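XC6422 protein (Xanthomonas campestris, PDB 2FUK) is probably a small serine hydrolase of the alpha/beta-hydrolase fold, built without a lid, whose substrate is not established. Local coordinates at residues 41-54 with 73-87. Residues are numbered along the deposited sequence; the frame is centred on the assembly and turned at random.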
ATOM      1  N   ILE A  41      -3.527 -15.727   9.300  1.00  4.20           N
ATOM      2  CA  ILE A  41      -2.946 -15.456  10.611  1.00  4.53           C
ATOM      3  C   ILE A  41      -1.463 -15.227  10.361  1.00  4.62           C
ATOM      4  O   ILE A  41      -0.826 -16.009   9.658  1.00  6.27           O
ATOM      5  CB  ILE A  41      -3.107 -16.654  11.576  1.00  4.67           C
ATOM      6  CG1 ILE A  41      -4.590 -16.944  11.802  1.00  6.91           C
ATOM      7  CG2 ILE A  41      -2.453 -16.331  12.925  1.00  5.48           C
ATOM      8  CD1 ILE A  41      -4.851 -18.217  12.585  1.00  5.66           C
ATOM      9  N   VAL A  42      -0.926 -14.149  10.926  1.00  5.36           N
ATOM     10  CA  VAL A  42       0.485 -13.807  10.757  1.00  5.94           C
ATOM     11  C   VAL A  42       1.210 -13.920  12.097  1.00  5.73           C
ATOM     12  O   VAL A  42       0.835 -13.256  13.066  1.00  6.34           O
ATOM     13  CB  VAL A  42       0.642 -12.362  10.216  1.00  6.18           C
ATOM     14  CG1 VAL A  42       2.117 -12.034  10.013  1.00  7.21           C
ATOM     15  CG2 VAL A  42      -0.122 -12.212   8.906  1.00  7.93           C
ATOM     16  N   CYS A  43       2.247 -14.756  12.142  1.00  6.06           N
ATOM     17  CA  CYS A  43       3.021 -14.988  13.365  1.00  6.26           C
ATOM     18  C   CYS A  43       4.279 -14.120  13.435  1.00  6.66           C
ATOM     19  O   CYS A  43       4.972 -13.937  12.431  1.00  6.71           O
ATOM     20  CB  CYS A  43       3.406 -16.466  13.465  1.00  6.69           C
ATOM     21  SG  CYS A  43       1.990 -17.618  13.476  1.00  5.51           S
ATOM     22  N   HIS A  44       4.578 -13.621  14.633  1.00  5.87           N
ATOM     23  CA  HIS A  44       5.720 -12.737  14.844  1.00  6.54           C
ATOM     24  C   HIS A  44       7.054 -13.422  15.179  1.00  6.45           C
ATOM     25  O   HIS A  44       7.101 -14.612  15.501  1.00  7.44           O
ATOM     26  CB  HIS A  44       5.367 -11.694  15.924  1.00  5.91           C
ATOM     27  CG  HIS A  44       5.311 -12.242  17.317  1.00  5.79           C
ATOM     28  ND1 HIS A  44       4.141 -12.334  18.041  1.00  8.54           N
ATOM     29  CD2 HIS A  44       6.291 -12.701  18.129  1.00  4.04           C
ATOM     30  CE1 HIS A  44       4.407 -12.826  19.240  1.00  4.70           C
ATOM     31  NE2 HIS A  44       5.705 -13.058  19.317  1.00  8.84           N
ATOM     32  N   PRO A  45       8.164 -12.667  15.098  1.00  7.44           N
ATOM     33  CA  PRO A  45       9.509 -13.177  15.381  1.00  7.42           C
ATOM     34  C   PRO A  45       9.835 -13.373  16.862  1.00  9.18           C
ATOM     35  O   PRO A  45       9.018 -13.060  17.729  1.00  7.67           O
ATOM     36  CB  PRO A  45      10.410 -12.150  14.693  1.00  8.77           C
ATOM     37  CG  PRO A  45       9.654 -10.885  14.864  1.00  7.83           C
ATOM     38  CD  PRO A  45       8.237 -11.308  14.529  1.00  8.30           C
ATOM     39  N   LEU A  46      11.037 -13.878  17.143  1.00 10.44           N
ATOM     40  CA  LEU A  46      11.445 -14.161  18.520  1.00 12.98           C
ATOM     41  C   LEU A  46      10.906 -13.264  19.605  1.00 15.56           C
ATOM     42  O   LEU A  46      11.141 -12.051  19.625  1.00 14.78           O
ATOM     43  CB  LEU A  46      12.966 -14.231  18.654  1.00 12.33           C
ATOM     44  CG  LEU A  46      13.531 -15.657  18.686  1.00 15.21           C
ATOM     45  CD1 LEU A  46      12.699 -16.555  19.602  1.00 14.75           C
ATOM     46  CD2 LEU A  46      13.534 -16.214  17.289  1.00 17.95           C
ATOM     47  N   SER A  47      10.191 -13.902  20.524  1.00 17.00           N
ATOM     48  CA  SER A  47       9.571 -13.239  21.657  1.00 18.26           C
ATOM     49  C   SER A  47      10.631 -12.677  22.593  1.00 18.89           C
ATOM     50  O   SER A  47      10.488 -11.575  23.125  1.00 18.54           O
ATOM     51  CB  SER A  47       8.694 -14.238  22.419  1.00 18.80           C
ATOM     52  OG  SER A  47       7.720 -14.840  21.571  1.00 17.79           O
ATOM     53  N   THR A  48      11.699 -13.444  22.783  1.00 18.81           N
ATOM     54  CA  THR A  48      12.773 -13.029  23.663  1.00 20.42           C
ATOM     55  C   THR A  48      13.552 -11.831  23.118  1.00 20.62           C
ATOM     56  O   THR A  48      14.360 -11.246  23.840  1.00 22.62           O
ATOM     57  CB  THR A  48      13.732 -14.214  23.964  1.00 20.15           C
ATOM     58  OG1 THR A  48      14.284 -14.724  22.746  1.00 22.77           O
ATOM     59  CG2 THR A  48      12.971 -15.334  24.667  1.00 21.17           C
ATOM     60  N   GLU A  49      13.312 -11.469  21.855  1.00 19.89           N
ATOM     61  CA  GLU A  49      13.976 -10.311  21.248  1.00 21.07           C
ATOM     62  C   GLU A  49      12.923  -9.298  20.782  1.00 20.52           C
ATOM     63  O   GLU A  49      11.992  -8.993  21.523  1.00 20.18           O
ATOM     64  CB  GLU A  49      14.870 -10.741  20.083  1.00 22.75           C
ATOM     65  CG  GLU A  49      16.178 -11.378  20.524  1.00 25.34           C
ATOM     66  CD  GLU A  49      15.959 -12.526  21.463  1.00 26.47           C
ATOM     67  OE1 GLU A  49      15.200 -13.438  21.086  1.00 27.56           O
ATOM     68  OE2 GLU A  49      16.537 -12.528  22.580  1.00 29.43           O
ATOM     69  N   GLY A  50      13.042  -8.789  19.558  1.00 22.42           N
ATOM     70  CA  GLY A  50      12.072  -7.802  19.098  1.00 22.78           C
ATOM     71  C   GLY A  50      10.785  -8.282  18.438  1.00 22.53           C
ATOM     72  O   GLY A  50      10.327  -7.665  17.469  1.00 23.59           O
ATOM     73  N   GLY A  51      10.163  -9.332  18.970  1.00 20.32           N
ATOM     74  CA  GLY A  51       8.953  -9.835  18.340  1.00 15.71           C
ATOM     75  C   GLY A  51       7.613  -9.613  19.018  1.00 12.91           C
ATOM     76  O   GLY A  51       7.461  -9.834  20.220  1.00 14.21           O
ATOM     77  N   SER A  52       6.638  -9.185  18.221  1.00 10.53           N
ATOM     78  CA  SER A  52       5.271  -8.946  18.684  1.00  9.78           C
ATOM     79  C   SER A  52       4.364  -8.695  17.487  1.00  8.83           C
ATOM     80  O   SER A  52       4.838  -8.591  16.347  1.00  7.76           O
ATOM     81  CB  SER A  52       5.204  -7.735  19.616  1.00 11.00           C
ATOM     82  OG  SER A  52       5.308  -6.523  18.885  1.00 10.56           O
ATOM     83  N   MET A  53       3.064  -8.594  17.754  1.00  8.69           N
ATOM     84  CA  MET A  53       2.066  -8.342  16.717  1.00  9.28           C
ATOM     85  C   MET A  53       2.321  -6.987  16.060  1.00 10.04           C
ATOM     86  O   MET A  53       1.781  -6.704  14.998  1.00  9.24           O
ATOM     87  CB  MET A  53       0.645  -8.327  17.317  1.00 10.28           C
ATOM     88  CG  MET A  53       0.271  -6.976  17.981  1.00 10.10           C
ATOM     89  SD  MET A  53      -1.437  -6.784  18.618  1.00 16.60           S
ATOM     90  CE  MET A  53      -1.340  -8.064  19.743  1.00  4.22           C
ATOM     91  N   HIS A  54       3.136  -6.152  16.699  1.00  8.40           N
ATOM     92  CA  HIS A  54       3.422  -4.815  16.187  1.00  9.35           C
ATOM     93  C   HIS A  54       4.705  -4.678  15.371  1.00  8.93           C
ATOM     94  O   HIS A  54       5.006  -3.597  14.868  1.00  9.79           O
ATOM     95  CB  HIS A  54       3.425  -3.820  17.351  1.00 10.01           C
ATOM     96  CG  HIS A  54       2.164  -3.848  18.162  1.00 10.42           C
ATOM     97  ND1 HIS A  54       2.112  -4.343  19.448  1.00 13.69           N
ATOM     98  CD2 HIS A  54       0.900  -3.467  17.856  1.00 11.02           C
ATOM     99  CE1 HIS A  54       0.872  -4.264  19.899  1.00 11.67           C
ATOM    100  NE2 HIS A  54       0.118  -3.737  18.952  1.00 12.83           N
ATOM    101  N   VAL A  73      -5.373 -11.786  10.857  1.00  6.89           N
ATOM    102  CA  VAL A  73      -5.329 -11.893  12.307  1.00  6.22           C
ATOM    103  C   VAL A  73      -3.882 -11.927  12.772  1.00  6.98           C
ATOM    104  O   VAL A  73      -3.084 -12.715  12.267  1.00  6.31           O
ATOM    105  CB  VAL A  73      -6.028 -13.183  12.796  1.00  5.93           C
ATOM    106  CG1 VAL A  73      -5.890 -13.313  14.313  1.00  7.00           C
ATOM    107  CG2 VAL A  73      -7.494 -13.156  12.401  1.00  8.76           C
ATOM    108  N   ARG A  74      -3.553 -11.052  13.715  1.00  5.40           N
ATOM    109  CA  ARG A  74      -2.223 -11.002  14.300  1.00  5.50           C
ATOM    110  C   ARG A  74      -2.416 -11.344  15.772  1.00  4.77           C
ATOM    111  O   ARG A  74      -3.517 -11.189  16.309  1.00  5.56           O
ATOM    112  CB  ARG A  74      -1.619  -9.600  14.170  1.00  5.00           C
ATOM    113  CG  ARG A  74      -1.232  -9.227  12.749  1.00  5.97           C
ATOM    114  CD  ARG A  74      -0.740  -7.790  12.684  1.00  8.94           C
ATOM    115  NE  ARG A  74      -1.829  -6.836  12.871  1.00  8.97           N
ATOM    116  CZ  ARG A  74      -1.892  -5.928  13.843  1.00  8.55           C
ATOM    117  NH1 ARG A  74      -2.932  -5.110  13.911  1.00 10.27           N
ATOM    118  NH2 ARG A  74      -0.922  -5.836  14.749  1.00 10.77           N
ATOM    119  N   PHE A  75      -1.365 -11.822  16.423  1.00  6.56           N
ATOM    120  CA  PHE A  75      -1.479 -12.154  17.835  1.00  6.33           C
ATOM    121  C   PHE A  75      -0.112 -12.285  18.480  1.00  7.25           C
ATOM    122  O   PHE A  75       0.899 -12.509  17.804  1.00  7.80           O
ATOM    123  CB  PHE A  75      -2.289 -13.455  18.016  1.00  7.60           C
ATOM    124  CG  PHE A  75      -1.523 -14.714  17.698  1.00  5.78           C
ATOM    125  CD1 PHE A  75      -0.913 -15.448  18.711  1.00  5.95           C
ATOM    126  CD2 PHE A  75      -1.432 -15.176  16.387  1.00  4.28           C
ATOM    127  CE1 PHE A  75      -0.223 -16.629  18.428  1.00  5.12           C
ATOM    128  CE2 PHE A  75      -0.748 -16.349  16.090  1.00  7.06           C
ATOM    129  CZ  PHE A  75      -0.141 -17.081  17.112  1.00  6.56           C
ATOM    130  N   ASN A  76      -0.085 -12.114  19.797  1.00  6.07           N
ATOM    131  CA  ASN A  76       1.151 -12.236  20.542  1.00  7.12           C
ATOM    132  C   ASN A  76       1.292 -13.643  21.107  1.00  6.97           C
ATOM    133  O   ASN A  76       0.361 -14.172  21.711  1.00  6.34           O
ATOM    134  CB  ASN A  76       1.183 -11.227  21.695  1.00  8.56           C
ATOM    135  CG  ASN A  76       1.511  -9.828  21.231  1.00  8.24           C
ATOM    136  OD1 ASN A  76       2.185  -9.650  20.225  1.00  8.49           O
ATOM    137  ND2 ASN A  76       1.053  -8.825  21.978  1.00  7.90           N
ATOM    138  N   PHE A  77       2.448 -14.257  20.874  1.00  7.69           N
ATOM    139  CA  PHE A  77       2.720 -15.583  21.411  1.00  8.20           C
ATOM    140  C   PHE A  77       2.816 -15.426  22.925  1.00  8.27           C
ATOM    141  O   PHE A  77       2.977 -14.313  23.432  1.00  7.83           O
ATOM    142  CB  PHE A  77       4.056 -16.122  20.886  1.00  8.82           C
ATOM    143  CG  PHE A  77       3.996 -16.671  19.486  1.00  6.88           C
ATOM    144  CD1 PHE A  77       3.116 -17.696  19.160  1.00  6.05           C
ATOM    145  CD2 PHE A  77       4.850 -16.185  18.497  1.00  8.14           C
ATOM    146  CE1 PHE A  77       3.088 -18.237  17.863  1.00  6.77           C
ATOM    147  CE2 PHE A  77       4.831 -16.715  17.206  1.00  7.95           C
ATOM    148  CZ  PHE A  77       3.949 -17.744  16.887  1.00  7.57           C
ATOM    149  N   ARG A  78       2.720 -16.536  23.645  1.00  7.95           N
ATOM    150  CA  ARG A  78       2.814 -16.492  25.098  1.00  8.34           C
ATOM    151  C   ARG A  78       4.041 -15.676  25.547  1.00  8.85           C
ATOM    152  O   ARG A  78       5.093 -15.720  24.911  1.00  8.39           O
ATOM    153  CB  ARG A  78       2.907 -17.917  25.650  1.00  7.82           C
ATOM    154  CG  ARG A  78       4.107 -18.693  25.143  1.00  7.75           C
ATOM    155  CD  ARG A  78       4.036 -20.152  25.560  1.00  7.71           C
ATOM    156  NE  ARG A  78       2.812 -20.794  25.094  1.00  9.74           N
ATOM    157  CZ  ARG A  78       2.433 -22.013  25.460  1.00  8.56           C
ATOM    158  NH1 ARG A  78       3.190 -22.711  26.298  1.00 10.21           N
ATOM    159  NH2 ARG A  78       1.304 -22.531  24.991  1.00  8.63           N
ATOM    160  N   SER A  79       3.879 -14.941  26.647  1.00  9.21           N
ATOM    161  CA  SER A  79       4.924 -14.108  27.246  1.00 10.78           C
ATOM    162  C   SER A  79       5.153 -12.748  26.591  1.00 11.62           C
ATOM    163  O   SER A  79       5.849 -11.908  27.153  1.00 13.23           O
ATOM    164  CB  SER A  79       6.263 -14.862  27.307  1.00 10.87           C
ATOM    165  OG  SER A  79       7.026 -14.675  26.128  1.00 12.63           O
ATOM    166  N   VAL A  80       4.565 -12.523  25.418  1.00 10.21           N
ATOM    167  CA  VAL A  80       4.729 -11.249  24.723  1.00 11.98           C
ATOM    168  C   VAL A  80       3.531 -10.330  24.977  1.00 11.64           C
ATOM    169  O   VAL A  80       2.383 -10.778  24.990  1.00 11.20           O
ATOM    170  CB  VAL A  80       4.911 -11.477  23.207  1.00 12.89           C
ATOM    171  CG1 VAL A  80       4.941 -10.145  22.469  1.00 14.33           C
ATOM    172  CG2 VAL A  80       6.204 -12.237  22.962  1.00 13.84           C
ATOM    173  N   GLY A  81       3.808  -9.044  25.191  1.00 11.26           N
ATOM    174  CA  GLY A  81       2.744  -8.092  25.463  1.00 12.46           C
ATOM    175  C   GLY A  81       2.013  -8.556  26.703  1.00 13.47           C
ATOM    176  O   GLY A  81       2.644  -8.781  27.741  1.00 14.05           O
ATOM    177  N   THR A  82       0.695  -8.692  26.617  1.00 12.17           N
ATOM    178  CA  THR A  82      -0.062  -9.184  27.761  1.00 13.24           C
ATOM    179  C   THR A  82      -0.561 -10.616  27.554  1.00 11.12           C
ATOM    180  O   THR A  82      -1.524 -11.055  28.187  1.00 12.77           O
ATOM    181  CB  THR A  82      -1.235  -8.236  28.146  1.00 13.93           C
ATOM    182  OG1 THR A  82      -2.004  -7.880  26.991  1.00 15.17           O
ATOM    183  CG2 THR A  82      -0.675  -6.965  28.797  1.00 14.73           C
ATOM    184  N   SER A  83       0.095 -11.346  26.654  1.00 10.04           N
ATOM    185  CA  SER A  83      -0.255 -12.743  26.439  1.00  9.29           C
ATOM    186  C   SER A  83       0.451 -13.425  27.601  1.00  8.71           C
ATOM    187  O   SER A  83       1.651 -13.232  27.802  1.00 10.07           O
ATOM    188  CB  SER A  83       0.307 -13.266  25.112  1.00  9.63           C
ATOM    189  OG  SER A  83      -0.519 -12.884  24.022  1.00  9.26           O
ATOM    190  N   ALA A  84      -0.296 -14.204  28.372  1.00  9.13           N
ATOM    191  CA  ALA A  84       0.268 -14.886  29.529  1.00 10.19           C
ATOM    192  C   ALA A  84       1.265 -15.985  29.164  1.00 11.50           C
ATOM    193  O   ALA A  84       1.361 -16.405  28.004  1.00 10.31           O
ATOM    194  CB  ALA A  84      -0.853 -15.467  30.367  1.00 10.69           C
ATOM    195  N   GLY A  85       2.013 -16.438  30.169  1.00 10.29           N
ATOM    196  CA  GLY A  85       2.967 -17.513  29.967  1.00 11.47           C
ATOM    197  C   GLY A  85       4.412 -17.129  29.738  1.00 11.04           C
ATOM    198  O   GLY A  85       4.791 -15.962  29.826  1.00 10.87           O
ATOM    199  N   SER A  86       5.225 -18.138  29.446  1.00 11.92           N
ATOM    200  CA  SER A  86       6.641 -17.929  29.183  1.00 12.53           C
ATOM    201  C   SER A  86       7.079 -18.587  27.871  1.00 11.51           C
ATOM    202  O   SER A  86       6.515 -19.597  27.441  1.00 11.30           O
ATOM    203  CB  SER A  86       7.481 -18.462  30.349  1.00 15.44           C
ATOM    204  OG  SER A  86       7.099 -19.780  30.685  1.00 18.38           O
ATOM    205  N   PHE A  87       8.090 -17.996  27.247  1.00 10.51           N
ATOM    206  CA  PHE A  87       8.644 -18.485  25.991  1.00  9.46           C
ATOM    207  C   PHE A  87       8.882 -19.990  26.072  1.00  9.96           C
ATOM    208  O   PHE A  87       9.451 -20.473  27.045  1.00 11.17           O
ATOM    209  CB  PHE A  87       9.954 -17.744  25.712  1.00  9.48           C
ATOM    210  CG  PHE A  87      10.638 -18.168  24.448  1.00  9.34           C
ATOM    211  CD1 PHE A  87      10.042 -17.953  23.208  1.00  9.27           C
ATOM    212  CD2 PHE A  87      11.889 -18.782  24.495  1.00  8.73           C
ATOM    213  CE1 PHE A  87      10.680 -18.344  22.037  1.00  9.65           C
ATOM    214  CE2 PHE A  87      12.533 -19.177  23.325  1.00  9.79           C
ATOM    215  CZ  PHE A  87      11.929 -18.958  22.100  1.00 10.10           C
TER
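Parallel strands 38-43 and 71-75, joined by helix 56-66 in a beta-alpha-beta unit of the alpha/beta-hydrolase sheet, meet here together with the loops that follow them. Val42 N donates to Val73 O at 2.9 Å, and beside that bond Ile41 and Val73 lie side by side on one face of the sheet. Past Val42 the strands part, and side chains take over the pairing. The ring of His44 lies against the backbone of residues 75-77 there: with chi1 at 73° turning it back over its own main chain, ND1 reaches Phe75 O at 3.3 Å, the acceptor close to the ring plane and the donor on a carbonyl lone pair. Ser52 CA covers one face of the imidazole, while the other receives the edge of Phe77 in a T-shaped stack, centroids 4.7 Å apart and planes at 64°; bond and packing together restrain the ring's rotation. Phe77 CZ touches Cys43 CB, and the sulfur of Cys43 lies obliquely to the Phe75 and Phe77 rings. Phe77 also meets Phe120 edge-to-face, and Cys43 touches the putative nucleophile elbow around Ser119.

Two polar bonds pin the returning loop at Met53. Its N gives a hydrogen to Asn76 OD1 at 2.8 Å, while its O accepts from Arg74 NH2, also at 2.8 Å, the donor standing well above the carbonyl plane. Asp27 takes Arg74 NH1 in a salt bridge and Asp23 takes Asn76 ND2, so both side chains tie this loop to strand 20-27. Farther out, Val80 CG2 presses on Ser47 CB at 3.2 Å, a tight fit, and Thr48 CG2 lies over one face of Phe87 in a CH-pi contact. Past the last regular backbone bond between the two strands, Met53 N, Met53 O and Phe75 O are thus held by side-chain groups, whereas Phe75 N is buried without a partner.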